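Local coordinates for angiopoietin-related protein 6 (Homo sapiens, PDB 6Y43) that probably acts as a secreted angiopoietin-like growth factor and damage-associated immune signal, through a fibrinogen-like globe that carries a calcium ion, at residues Glu27-Gly31 with Arg32-Ser36; Gln42-Gly45 with Gly46-Val50; Phe61-Trp65 with Gln66-Ala70; Ser117-Pro120 with Glu121-Tyr125; Asp138-Ser141 with Trp142-Asp145. All coordinates share one frame; numbering follows the deposited sequence.

The five contacts are local turns and caps of one fibrinogen-like globe. Contacts 1 and 2 belong to neighbouring strands of the same sheet and touch where Leu28 CD1 packs 3.8 Å from Thr49 CG2. Contacts 3 and 4 are joined by polar bonds: Lys69 NZ makes a salt bridge with Glu121 OE1 at 2.9 Å, and Trp65 NE1 probably bonds Glu121 OE2. Contact 5 comes within about 6 Å of contact 4, nearest atoms, without touching it, and lies across the centre of the chain from contact 1. The calcium ion is about 12 Å from the side chains of His124 and Trp142, and about 14 Å from that of Trp65.

Contact 1: Glu27-Gly31 with Arg32-Ser36; sequences ELRVG and RHVVS
Glu27-Gly31 and Arg32-Ser36 are the two arms of an antiparallel beta hairpin, closed by a type II' turn from Val30 to His33, with the N-to-C directions of the strand segments 144° apart. Leu28 and Val35 form a hydrogen-bonded pair, Leu28 N to Val35 O and Val35 N to Leu28 O both measuring 2.8 Å. Beside the turn the Val30-His33 pair is less even. Val30 N reaches His33 O at 2.7 Å, whereas His33 N stays 3.2 Å from Val30 O and meets it from well above the carbonyl plane. Gly31 takes the first corner with a phi of 67°, where a side chain would run into Arg32 N, so glycine is the natural residue here.

Among the side chains, Val34 does most of the work. It shares a face of the hairpin with Glu27, Arg29 and Ser36, and its two methyls divide between two neighbours. CG1, anti to the backbone N (chi1 171°), packs on the aliphatic start of Glu27, 3.8 Å from Glu27 CB, while CG2 lies obliquely against the Arg29 guanidinium, 4.1 Å from Arg29 NE. A beta-branched valine suits the strand and offers one methyl to each neighbour. Arg32 CB rests 3.9 Å above the His33 ring plane, toward its rim.

Leu28, Val30, His33 and Val35 point to the other face, where Val30 packs on Gln88 and Leu89 of helix 83-90 and Val35 on Leu81. The backbone of the first arm is also bonded, at Glu27 and Arg29, to Trp9, while the second arm runs on beside strand 48-54.

Contact 2: Gln42-Gly45 with Gly46-Val50; sequences QLEG and GGWTV
Leu43 O and two N-H groups beyond it make the hydrogen bonds of this turn. Gly46 N reaches Leu43 O at 2.9 Å, closing a four-residue turn, and comes from far above the carbonyl plane. Trp48 NE1 approaches the same oxygen at 3.0 Å, but the bond is weak, bent to 122° at the hydrogen; the oxygen sits at the indole edge, in the plane of the ring. With CG beside its backbone N (chi1 -65°), Trp48 swings the pyrrole side of its ring back to the loop.

In the way of packing, Glu44 CB stands 4.0 Å from Trp48 NE1. The Glu44 carboxylate goes elsewhere, to His112 and Arg110, and Glu44 O and Gly46 O both accept from Arg218. Both Leu43 and Trp48 also touch Leu98 of strand 95-102, an apolar neighbour that suits them.

Three glycines make the bend possible. Gly45, Gly46 and Gly47 all have positive phi; a side chain on Gly45 would jam against the carbonyl O of Glu44, and one on Gly46 would strike Gly45 O. The angles of Glu44 and Gly45 fit a type I' turn, and where strand 48-54 resumes, Gly47 and Trp48 together face Glu40 in a G1 beta bulge.

Contact 3: Phe61-Trp65 with Gln66-Ala70; sequences FFTTW and QHYKA. With EDO (1,2-ethanediol), chain D.
Tyr68 OH gives its proton to Phe61 O at 2.6 Å, in the carbonyl plane and on a lone pair, and so ties the helix back to the loop that leads into it. The same hydroxyl is also hydrogen-bonded to Gly169 N, which makes it a bridge between two loops. A phenylalanine in place of Tyr68 would probably leave Gly169 N without its mate and Phe61 O without its strong donor. Backbone bonds start the helix: Tyr68 N to Thr64 O at 2.9 Å, then Lys69 N to Trp65 O.

Thr64 is the N-cap. Its OG1, set between the backbone N and the carbonyl carbon (chi1 68°), accepts His67 N at 2.9 Å, closing an N-H that has no helical carbonyl before it; threonine, with a hydroxyl one bond from CB, is a frequent N-cap residue. The His67 ring stands obliquely to this hydroxyl, with His67 ND1 2.8 Å from Thr64 OG1.

In the apolar and aromatic packing, the Tyr68 and Phe61 side chains cross at about a right angle. Thr63 CG2 touches Tyr68 CE2 at 3.7 Å, and Phe72 meets both Phe61 and Tyr68 edge-to-face. The Trp65 indole lies obliquely near Lys69 CD, with NE1 bonded to Glu121 OE2.

Cation-pi contacts join Trp65 to Arg153 and Arg155, and Phe62 to Arg167. An ethanediol, probably from the crystallisation liquor, donates from O2 to Thr63 O at 2.6 Å. Its C2 lies 3.5 Å above the Phe62 ring plane, toward the rim.

Contact 4: Ser117-Pro120 with Glu121-Tyr125; sequences SLEP and ESDHY
The Tyr125 ring lies flat against the turn, with Glu121 CA 3.5 Å above its plane and Pro120 C on the same face, both offset toward the rim. Glu119 O comes to the ring at a slant, 3.2 Å from Tyr125 CD1, and Leu118 CD1 adds a looser apolar contact. Having CG beside the backbone N (chi1 -67°) places the ring against Pro120-Glu121, leaving its hydroxyl to bond Glu84 of helix 83-90. Two carboxylates, of Glu119 and Asp123, stand with planes 63° apart. Glu119 OE1 and Asp123 OD1 are 4.5 Å from each other, a closeness of like charges probably eased by the salt bridge of Glu119 to Arg128. Nearer the backbone Glu119 CB touches Asp123 CB at 3.6 Å.

Pro120 O is gripped twice, by Asp123 N at 2.9 Å and by Tyr125 N at 3.1 Å, which reach it from opposite faces of its plane. Glu119 O is buried with no hydrogen-bond partner in the model; the CA-H of Tyr125 points at it nearly straight. A proline suits this entry, since its ring stiffens the chain without needing an N-H.

His124, with a positive phi of 61°, and its N-H to Glu121 O complete the pattern. Together with the Tyr125 N to Pro120 O bond they fit a Schellman motif, ending a short 3-10 turn that reverses the chain between antiparallel strands 108-118 and 127-133.

Contact 5: Asp138-Ser141 with Trp142-Asp145; sequences DSLS and WHND
His143 turns the edge of its imidazole to the carbonyls before it: Leu140 O and Ser139 O both lie in the ring plane, each 3.8 Å from His143 CD2. The first torsion sets CG beside the backbone N (chi1 -62°), which brings the ring edge back to the Leu140 carbonyl, and Leu140 CD1 stands 4.3 Å from His143 CD2. Trp142, by contrast, is carried off the turn, and tryptophan suits its place because its broad face stacks with His173 and His177.

The scaffold is a 3-10 turn. His143 N reaches Leu140 O at 2.9 Å and Asn144 N reaches Ser141 O at 3.0 Å, in both cases from above the carbonyl plane. A water bridges the start of the turn, donating to Asp138 O at 2.8 Å and accepting from Trp142 N at 3.0 Å.

Beyond the turn His143 ND1 bonds Trp171 O and NE2 bonds His177 N, while Trp170 meets the ring edge-to-face. Histidine suits this position because its two ring nitrogens serve these two backbone partners at once. A leucine in place of His143 would probably leave Trp171 O and His177 N without their mates, and this turn less firmly tied to them. Leu140 packs on Leu129 of strand 127-133, an apolar residue in a buried place. At the far end of the turn, Asp145 forms a salt bridge with Arg128.

Contact 1: Glu27-Gly31 with Arg32-Ser36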
# COMPACT_ATOMS: atom_id res chain seq x y z
N GLU A 27 -6.49 10.69 -13.01
CA GLU A 27 -7.84 10.15 -12.89
C GLU A 27 -7.88 8.74 -13.47
O GLU A 27 -7.58 8.54 -14.65
CB GLU A 27 -8.84 11.02 -13.65
CG GLU A 27 -9.14 12.36 -13.05
CD GLU A 27 -10.11 13.10 -13.96
OE1 GLU A 27 -9.76 13.29 -15.15
OE2 GLU A 27 -11.25 13.40 -13.53
N LEU A 28 -8.27 7.77 -12.64
CA LEU A 28 -8.46 6.39 -13.07
C LEU A 28 -9.93 6.01 -13.03
O LEU A 28 -10.64 6.36 -12.10
CB LEU A 28 -7.68 5.44 -12.16
CG LEU A 28 -6.19 5.62 -11.98
CD1 LEU A 28 -5.65 4.34 -11.32
CD2 LEU A 28 -5.53 5.92 -13.31
N ARG A 29 -10.36 5.24 -14.02
CA ARG A 29 -11.73 4.70 -14.03
C ARG A 29 -11.66 3.32 -13.40
O ARG A 29 -11.21 2.36 -14.02
CB ARG A 29 -12.32 4.63 -15.44
CG ARG A 29 -13.72 3.97 -15.48
CD ARG A 29 -14.45 4.25 -16.80
NE ARG A 29 -14.66 5.69 -16.97
CZ ARG A 29 -14.17 6.43 -17.96
NH1 ARG A 29 -13.43 5.88 -18.92
NH2 ARG A 29 -14.42 7.73 -17.99
N VAL A 30 -12.10 3.23 -12.15
CA VAL A 30 -12.05 1.99 -11.38
C VAL A 30 -13.49 1.52 -11.21
O VAL A 30 -14.26 2.11 -10.44
CB VAL A 30 -11.35 2.18 -10.04
CG1 VAL A 30 -11.25 0.82 -9.32
CG2 VAL A 30 -9.96 2.78 -10.24
N GLY A 31 -13.84 0.46 -11.92
CA GLY A 31 -15.19 -0.03 -11.91
C GLY A 31 -16.12 0.97 -12.56
O GLY A 31 -15.91 1.37 -13.71
N ARG A 32 -17.14 1.40 -11.82
CA ARG A 32 -18.11 2.35 -12.32
C ARG A 32 -17.76 3.79 -11.96
O ARG A 32 -18.56 4.70 -12.23
CB ARG A 32 -19.50 2.01 -11.79
CG ARG A 32 -20.20 0.88 -12.55
CD ARG A 32 -21.58 0.56 -11.94
NE ARG A 32 -21.65 0.84 -10.50
CZ ARG A 32 -22.39 1.81 -9.96
NH1 ARG A 32 -23.15 2.61 -10.71
NH2 ARG A 32 -22.38 1.96 -8.64
N HIS A 33 -16.59 4.03 -11.34
CA HIS A 33 -16.29 5.35 -10.80
C HIS A 33 -14.89 5.81 -11.18
O HIS A 33 -13.95 5.02 -11.25
CB HIS A 33 -16.41 5.36 -9.27
CG HIS A 33 -17.75 4.93 -8.78
ND1 HIS A 33 -18.01 3.63 -8.39
CD2 HIS A 33 -18.91 5.61 -8.63
CE1 HIS A 33 -19.27 3.54 -8.02
NE2 HIS A 33 -19.84 4.72 -8.16
N VAL A 34 -14.76 7.12 -11.36
CA VAL A 34 -13.46 7.75 -11.60
C VAL A 34 -12.91 8.23 -10.26
O VAL A 34 -13.60 8.94 -9.51
CB VAL A 34 -13.56 8.91 -12.60
CG1 VAL A 34 -12.26 9.71 -12.66
CG2 VAL A 34 -13.92 8.39 -13.96
N VAL A 35 -11.67 7.86 -9.99
CA VAL A 35 -11.01 8.15 -8.72
C VAL A 35 -9.66 8.78 -9.04
O VAL A 35 -8.98 8.36 -9.98
CB VAL A 35 -10.81 6.87 -7.88
CG1 VAL A 35 -10.12 7.16 -6.59
CG2 VAL A 35 -12.15 6.19 -7.65
N SER A 36 -9.26 9.77 -8.26
CA SER A 36 -7.94 10.37 -8.40
C SER A 36 -6.91 9.59 -7.59
O SER A 36 -7.12 9.28 -6.42
CB SER A 36 -7.93 11.84 -7.96
OG SER A 36 -8.62 12.66 -8.89

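Contact 2: Gln42-Gly45 with Gly46-Val50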
# COMPACT_ATOMS: atom_id res chain seq x y z
N GLN A 42 8.21 7.64 -13.01
CA GLN A 42 9.64 7.54 -13.34
C GLN A 42 10.30 6.30 -12.77
O GLN A 42 11.06 5.64 -13.48
CB GLN A 42 10.37 8.79 -12.82
CG GLN A 42 10.11 10.02 -13.62
CD GLN A 42 10.70 9.94 -15.02
OE1 GLN A 42 11.90 9.68 -15.19
NE2 GLN A 42 9.85 10.13 -16.03
N LEU A 43 10.03 5.95 -11.52
CA LEU A 43 10.73 4.82 -10.92
C LEU A 43 10.38 3.50 -11.61
O LEU A 43 9.21 3.17 -11.83
CB LEU A 43 10.40 4.76 -9.42
CG LEU A 43 11.06 3.68 -8.57
CD1 LEU A 43 11.35 4.24 -7.18
CD2 LEU A 43 10.14 2.49 -8.49
N GLU A 44 11.43 2.75 -11.94
CA GLU A 44 11.33 1.42 -12.55
C GLU A 44 10.35 1.43 -13.72
O GLU A 44 9.45 0.59 -13.83
CB GLU A 44 10.93 0.38 -11.51
CG GLU A 44 12.10 -0.00 -10.66
CD GLU A 44 11.75 -1.06 -9.65
OE1 GLU A 44 11.02 -2.00 -10.03
OE2 GLU A 44 12.17 -0.95 -8.49
N GLY A 45 10.55 2.38 -14.61
CA GLY A 45 9.80 2.44 -15.83
C GLY A 45 8.50 3.19 -15.72
O GLY A 45 7.86 3.43 -16.74
N GLY A 46 8.12 3.58 -14.50
CA GLY A 46 6.86 4.29 -14.30
C GLY A 46 5.64 3.41 -14.46
O GLY A 46 5.71 2.17 -14.54
N GLY A 47 4.48 4.08 -14.47
CA GLY A 47 3.22 3.41 -14.61
C GLY A 47 2.68 2.78 -13.34
O GLY A 47 1.84 1.88 -13.42
N TRP A 48 3.12 3.26 -12.19
CA TRP A 48 2.77 2.68 -10.90
C TRP A 48 1.63 3.48 -10.27
O TRP A 48 1.76 4.69 -10.09
CB TRP A 48 3.97 2.67 -9.95
CG TRP A 48 5.09 1.81 -10.39
CD1 TRP A 48 6.24 2.21 -11.00
CD2 TRP A 48 5.18 0.39 -10.23
NE1 TRP A 48 7.05 1.12 -11.23
CE2 TRP A 48 6.43 -0.01 -10.77
CE3 TRP A 48 4.34 -0.58 -9.68
CZ2 TRP A 48 6.85 -1.34 -10.79
CZ3 TRP A 48 4.77 -1.91 -9.70
CH2 TRP A 48 6.01 -2.26 -10.25
N THR A 49 0.54 2.79 -9.94
CA THR A 49 -0.57 3.38 -9.21
C THR A 49 -0.29 3.28 -7.71
O THR A 49 -0.17 2.17 -7.18
CB THR A 49 -1.88 2.67 -9.54
OG1 THR A 49 -2.10 2.73 -10.95
CG2 THR A 49 -3.06 3.27 -8.77
N VAL A 50 -0.18 4.42 -7.04
CA VAL A 50 -0.01 4.39 -5.59
C VAL A 50 -1.34 3.99 -4.95
O VAL A 50 -2.37 4.63 -5.19
CB VAL A 50 0.47 5.75 -5.07
CG1 VAL A 50 0.49 5.77 -3.55
CG2 VAL A 50 1.85 6.06 -5.64

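Contact 3: Phe61-Trp65 with Gln66-Ala70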
# COMPACT_ATOMS: atom_id res chain seq x y z
N PHE A 61 -4.43 6.86 10.29
CA PHE A 61 -4.61 5.51 9.78
C PHE A 61 -5.22 4.57 10.81
O PHE A 61 -5.52 3.41 10.48
CB PHE A 61 -3.27 4.95 9.28
CG PHE A 61 -2.93 5.36 7.86
CD1 PHE A 61 -2.62 6.67 7.55
CD2 PHE A 61 -2.95 4.41 6.84
CE1 PHE A 61 -2.32 7.04 6.24
CE2 PHE A 61 -2.64 4.77 5.52
CZ PHE A 61 -2.34 6.07 5.23
N PHE A 62 -5.42 5.03 12.04
CA PHE A 62 -6.18 4.25 13.03
C PHE A 62 -7.66 4.58 12.84
O PHE A 62 -8.24 5.38 13.57
CB PHE A 62 -5.71 4.55 14.44
CG PHE A 62 -6.33 3.65 15.50
CD1 PHE A 62 -5.94 2.35 15.58
CD2 PHE A 62 -7.32 4.13 16.37
CE1 PHE A 62 -6.49 1.49 16.55
CE2 PHE A 62 -7.89 3.28 17.32
CZ PHE A 62 -7.47 1.96 17.41
N THR A 63 -8.29 3.96 11.84
CA THR A 63 -9.64 4.38 11.45
C THR A 63 -10.50 3.16 11.12
O THR A 63 -10.06 2.03 11.22
CB THR A 63 -9.59 5.36 10.28
OG1 THR A 63 -10.91 5.87 10.02
CG2 THR A 63 -9.05 4.72 9.02
N THR A 64 -11.74 3.44 10.70
CA THR A 64 -12.83 2.47 10.66
C THR A 64 -12.68 1.48 9.50
O THR A 64 -12.10 1.79 8.46
CB THR A 64 -14.19 3.16 10.50
OG1 THR A 64 -14.31 3.76 9.21
CG2 THR A 64 -14.40 4.25 11.56
N TRP A 65 -13.27 0.29 9.68
CA TRP A 65 -13.40 -0.65 8.57
C TRP A 65 -13.99 0.04 7.35
O TRP A 65 -13.49 -0.10 6.23
CB TRP A 65 -14.28 -1.85 8.98
CG TRP A 65 -14.54 -2.77 7.83
CD1 TRP A 65 -15.65 -2.80 7.04
CD2 TRP A 65 -13.67 -3.80 7.32
NE1 TRP A 65 -15.53 -3.76 6.08
CE2 TRP A 65 -14.32 -4.40 6.24
CE3 TRP A 65 -12.39 -4.27 7.69
CZ2 TRP A 65 -13.75 -5.46 5.51
CZ3 TRP A 65 -11.84 -5.33 6.97
CH2 TRP A 65 -12.51 -5.90 5.89
N GLN A 66 -15.05 0.83 7.53
CA GLN A 66 -15.66 1.49 6.38
C GLN A 66 -14.66 2.39 5.66
O GLN A 66 -14.67 2.51 4.43
CB GLN A 66 -16.88 2.29 6.82
CG GLN A 66 -17.59 3.03 5.68
CD GLN A 66 -18.00 2.12 4.53
OE1 GLN A 66 -18.45 0.99 4.74
NE2 GLN A 66 -17.85 2.61 3.31
N HIS A 67 -13.82 3.10 6.42
CA HIS A 67 -12.81 3.96 5.79
C HIS A 67 -11.74 3.12 5.11
O HIS A 67 -11.31 3.45 3.99
CB HIS A 67 -12.21 4.92 6.82
CG HIS A 67 -13.11 6.08 7.13
ND1 HIS A 67 -13.60 6.32 8.40
CD2 HIS A 67 -13.66 7.02 6.34
CE1 HIS A 67 -14.39 7.38 8.38
NE2 HIS A 67 -14.44 7.83 7.14
N TYR A 68 -11.30 2.02 5.72
CA TYR A 68 -10.36 1.14 5.04
C TYR A 68 -10.97 0.54 3.78
O TYR A 68 -10.26 0.30 2.80
CB TYR A 68 -9.86 0.03 6.00
CG TYR A 68 -8.60 0.47 6.69
CD1 TYR A 68 -7.38 0.46 6.01
CD2 TYR A 68 -8.62 0.98 7.97
CE1 TYR A 68 -6.22 0.93 6.59
CE2 TYR A 68 -7.46 1.44 8.57
CZ TYR A 68 -6.26 1.43 7.87
OH TYR A 68 -5.11 1.90 8.43
N LYS A 69 -12.29 0.28 3.78
CA LYS A 69 -12.92 -0.26 2.58
C LYS A 69 -13.01 0.79 1.48
O LYS A 69 -12.70 0.52 0.31
CB LYS A 69 -14.32 -0.80 2.91
CG LYS A 69 -15.08 -1.33 1.70
CD LYS A 69 -16.43 -1.91 2.09
CE LYS A 69 -17.27 -2.20 0.85
NZ LYS A 69 -18.69 -2.46 1.22
N ALA A 70 -13.44 2.00 1.82
CA ALA A 70 -13.74 3.00 0.81
C ALA A 70 -12.53 3.82 0.37
O ALA A 70 -12.56 4.36 -0.74
CB ALA A 70 -14.82 3.96 1.32
C1 EDO D . -7.47 0.35 12.85
O1 EDO D . -7.45 -1.07 13.01
C2 EDO D . -8.59 0.94 13.71
O2 EDO D . -9.84 0.41 13.25

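Contact 4: Ser117-Pro120 with Glu121-Tyr125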
# COMPACT_ATOMS: atom_id res chain seq x y z
N SER A 117 -3.22 -9.57 -5.37
CA SER A 117 -4.65 -9.39 -5.50
C SER A 117 -5.29 -9.52 -4.13
O SER A 117 -4.67 -9.99 -3.17
CB SER A 117 -5.27 -10.40 -6.47
OG SER A 117 -5.23 -11.68 -5.91
N LEU A 118 -6.56 -9.12 -4.07
CA LEU A 118 -7.39 -9.24 -2.88
C LEU A 118 -8.63 -10.05 -3.20
O LEU A 118 -9.18 -9.93 -4.30
CB LEU A 118 -7.80 -7.85 -2.36
CG LEU A 118 -6.71 -6.85 -1.98
CD1 LEU A 118 -7.34 -5.58 -1.44
CD2 LEU A 118 -5.74 -7.47 -0.97
N GLU A 119 -9.08 -10.87 -2.25
CA GLU A 119 -10.42 -11.42 -2.31
C GLU A 119 -11.42 -10.30 -2.07
O GLU A 119 -11.07 -9.23 -1.58
CB GLU A 119 -10.61 -12.49 -1.25
CG GLU A 119 -9.74 -13.71 -1.40
CD GLU A 119 -10.12 -14.55 -2.58
OE1 GLU A 119 -11.32 -14.54 -2.95
OE2 GLU A 119 -9.23 -15.22 -3.14
N PRO A 120 -12.70 -10.54 -2.35
CA PRO A 120 -13.72 -9.51 -2.09
C PRO A 120 -14.02 -9.36 -0.60
O PRO A 120 -13.48 -10.08 0.25
CB PRO A 120 -14.94 -10.03 -2.89
CG PRO A 120 -14.71 -11.51 -3.04
CD PRO A 120 -13.22 -11.72 -3.06
N GLU A 121 -14.89 -8.39 -0.30
CA GLU A 121 -15.24 -8.13 1.09
C GLU A 121 -15.79 -9.38 1.77
O GLU A 121 -15.52 -9.61 2.96
CB GLU A 121 -16.28 -7.00 1.19
CG GLU A 121 -16.63 -6.69 2.64
CD GLU A 121 -17.58 -5.51 2.80
OE1 GLU A 121 -18.34 -5.23 1.86
OE2 GLU A 121 -17.55 -4.87 3.87
N SER A 122 -16.56 -10.18 1.02
CA SER A 122 -17.18 -11.39 1.57
C SER A 122 -16.15 -12.39 2.07
O SER A 122 -16.47 -13.28 2.88
CB SER A 122 -18.06 -12.05 0.49
OG SER A 122 -17.30 -12.35 -0.66
N ASP A 123 -14.91 -12.28 1.59
CA ASP A 123 -13.80 -13.10 2.03
C ASP A 123 -12.74 -12.24 2.71
O ASP A 123 -11.54 -12.56 2.67
CB ASP A 123 -13.23 -13.90 0.86
CG ASP A 123 -14.25 -14.85 0.27
OD1 ASP A 123 -15.12 -14.40 -0.51
OD2 ASP A 123 -14.21 -16.05 0.60
N HIS A 124 -13.18 -11.12 3.29
CA HIS A 124 -12.39 -10.29 4.19
C HIS A 124 -11.14 -9.72 3.52
O HIS A 124 -10.13 -9.48 4.19
CB HIS A 124 -11.99 -11.07 5.46
CG HIS A 124 -13.17 -11.57 6.24
ND1 HIS A 124 -13.06 -12.46 7.30
CD2 HIS A 124 -14.49 -11.29 6.12
CE1 HIS A 124 -14.27 -12.70 7.79
NE2 HIS A 124 -15.14 -11.99 7.10
N TYR A 125 -11.20 -9.53 2.20
CA TYR A 125 -10.11 -8.90 1.46
C TYR A 125 -8.77 -9.59 1.74
O TYR A 125 -7.72 -8.96 1.81
CB TYR A 125 -10.04 -7.41 1.76
CG TYR A 125 -11.23 -6.60 1.26
CD1 TYR A 125 -11.45 -6.41 -0.09
CD2 TYR A 125 -12.11 -6.03 2.16
CE1 TYR A 125 -12.53 -5.66 -0.55
CE2 TYR A 125 -13.20 -5.27 1.72
CZ TYR A 125 -13.38 -5.08 0.36
OH TYR A 125 -14.46 -4.35 -0.09

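Contact 5: Asp138-Ser141 with Trp142-Asp145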
# COMPACT_ATOMS: atom_id res chain seq x y z
N ASP A 138 11.90 -9.57 2.33
CA ASP A 138 10.52 -10.02 2.10
C ASP A 138 9.75 -10.01 3.42
O ASP A 138 9.51 -11.04 4.05
CB ASP A 138 10.50 -11.39 1.44
CG ASP A 138 9.09 -11.84 1.07
OD1 ASP A 138 8.12 -11.06 1.28
OD2 ASP A 138 8.97 -12.97 0.56
N SER A 139 9.30 -8.81 3.81
CA SER A 139 8.58 -8.65 5.06
C SER A 139 7.07 -8.54 4.86
O SER A 139 6.37 -8.19 5.81
CB SER A 139 9.12 -7.45 5.83
OG SER A 139 10.49 -7.65 6.20
N LEU A 140 6.56 -8.88 3.68
CA LEU A 140 5.13 -9.04 3.48
C LEU A 140 4.69 -10.49 3.26
O LEU A 140 3.51 -10.78 3.39
CB LEU A 140 4.65 -8.21 2.28
CG LEU A 140 3.17 -7.85 2.20
CD1 LEU A 140 2.63 -7.02 3.35
CD2 LEU A 140 2.93 -7.14 0.85
N SER A 141 5.61 -11.41 2.98
CA SER A 141 5.18 -12.76 2.65
C SER A 141 4.49 -13.43 3.82
O SER A 141 3.59 -14.25 3.62
CB SER A 141 6.38 -13.59 2.17
OG SER A 141 6.49 -13.48 0.76
N TRP A 142 4.87 -13.07 5.06
CA TRP A 142 4.21 -13.68 6.22
C TRP A 142 2.73 -13.32 6.29
O TRP A 142 1.98 -13.97 7.05
CB TRP A 142 4.88 -13.22 7.50
CG TRP A 142 4.78 -14.21 8.66
CD1 TRP A 142 4.94 -15.55 8.60
CD2 TRP A 142 4.55 -13.88 10.02
NE1 TRP A 142 4.80 -16.11 9.87
CE2 TRP A 142 4.57 -15.09 10.75
CE3 TRP A 142 4.30 -12.68 10.71
CZ2 TRP A 142 4.35 -15.13 12.11
CZ3 TRP A 142 4.09 -12.74 12.08
CH2 TRP A 142 4.11 -13.94 12.76
N HIS A 143 2.30 -12.32 5.54
CA HIS A 143 0.93 -11.87 5.56
C HIS A 143 0.10 -12.45 4.43
O HIS A 143 -1.10 -12.18 4.34
CB HIS A 143 0.93 -10.36 5.49
CG HIS A 143 1.61 -9.75 6.67
ND1 HIS A 143 0.97 -9.56 7.87
CD2 HIS A 143 2.90 -9.39 6.88
CE1 HIS A 143 1.81 -9.04 8.74
NE2 HIS A 143 2.99 -8.92 8.16
N ASN A 144 0.73 -13.25 3.57
CA ASN A 144 0.00 -13.90 2.48
C ASN A 144 -1.16 -14.74 3.02
O ASN A 144 -1.02 -15.47 4.00
CB ASN A 144 1.00 -14.75 1.72
CG ASN A 144 0.59 -15.04 0.32
OD1 ASN A 144 -0.54 -14.77 -0.09
ND2 ASN A 144 1.54 -15.56 -0.45
N ASP A 145 -2.31 -14.63 2.34
CA ASP A 145 -3.51 -15.40 2.67
C ASP A 145 -3.93 -15.17 4.11
O ASP A 145 -4.42 -16.08 4.78
CB ASP A 145 -3.29 -16.90 2.43
CG ASP A 145 -4.58 -17.70 2.40
OD1 ASP A 145 -5.68 -17.12 2.23
OD2 ASP A 145 -4.48 -18.94 2.56
O HOH W 1 7.57 -12.06 5.76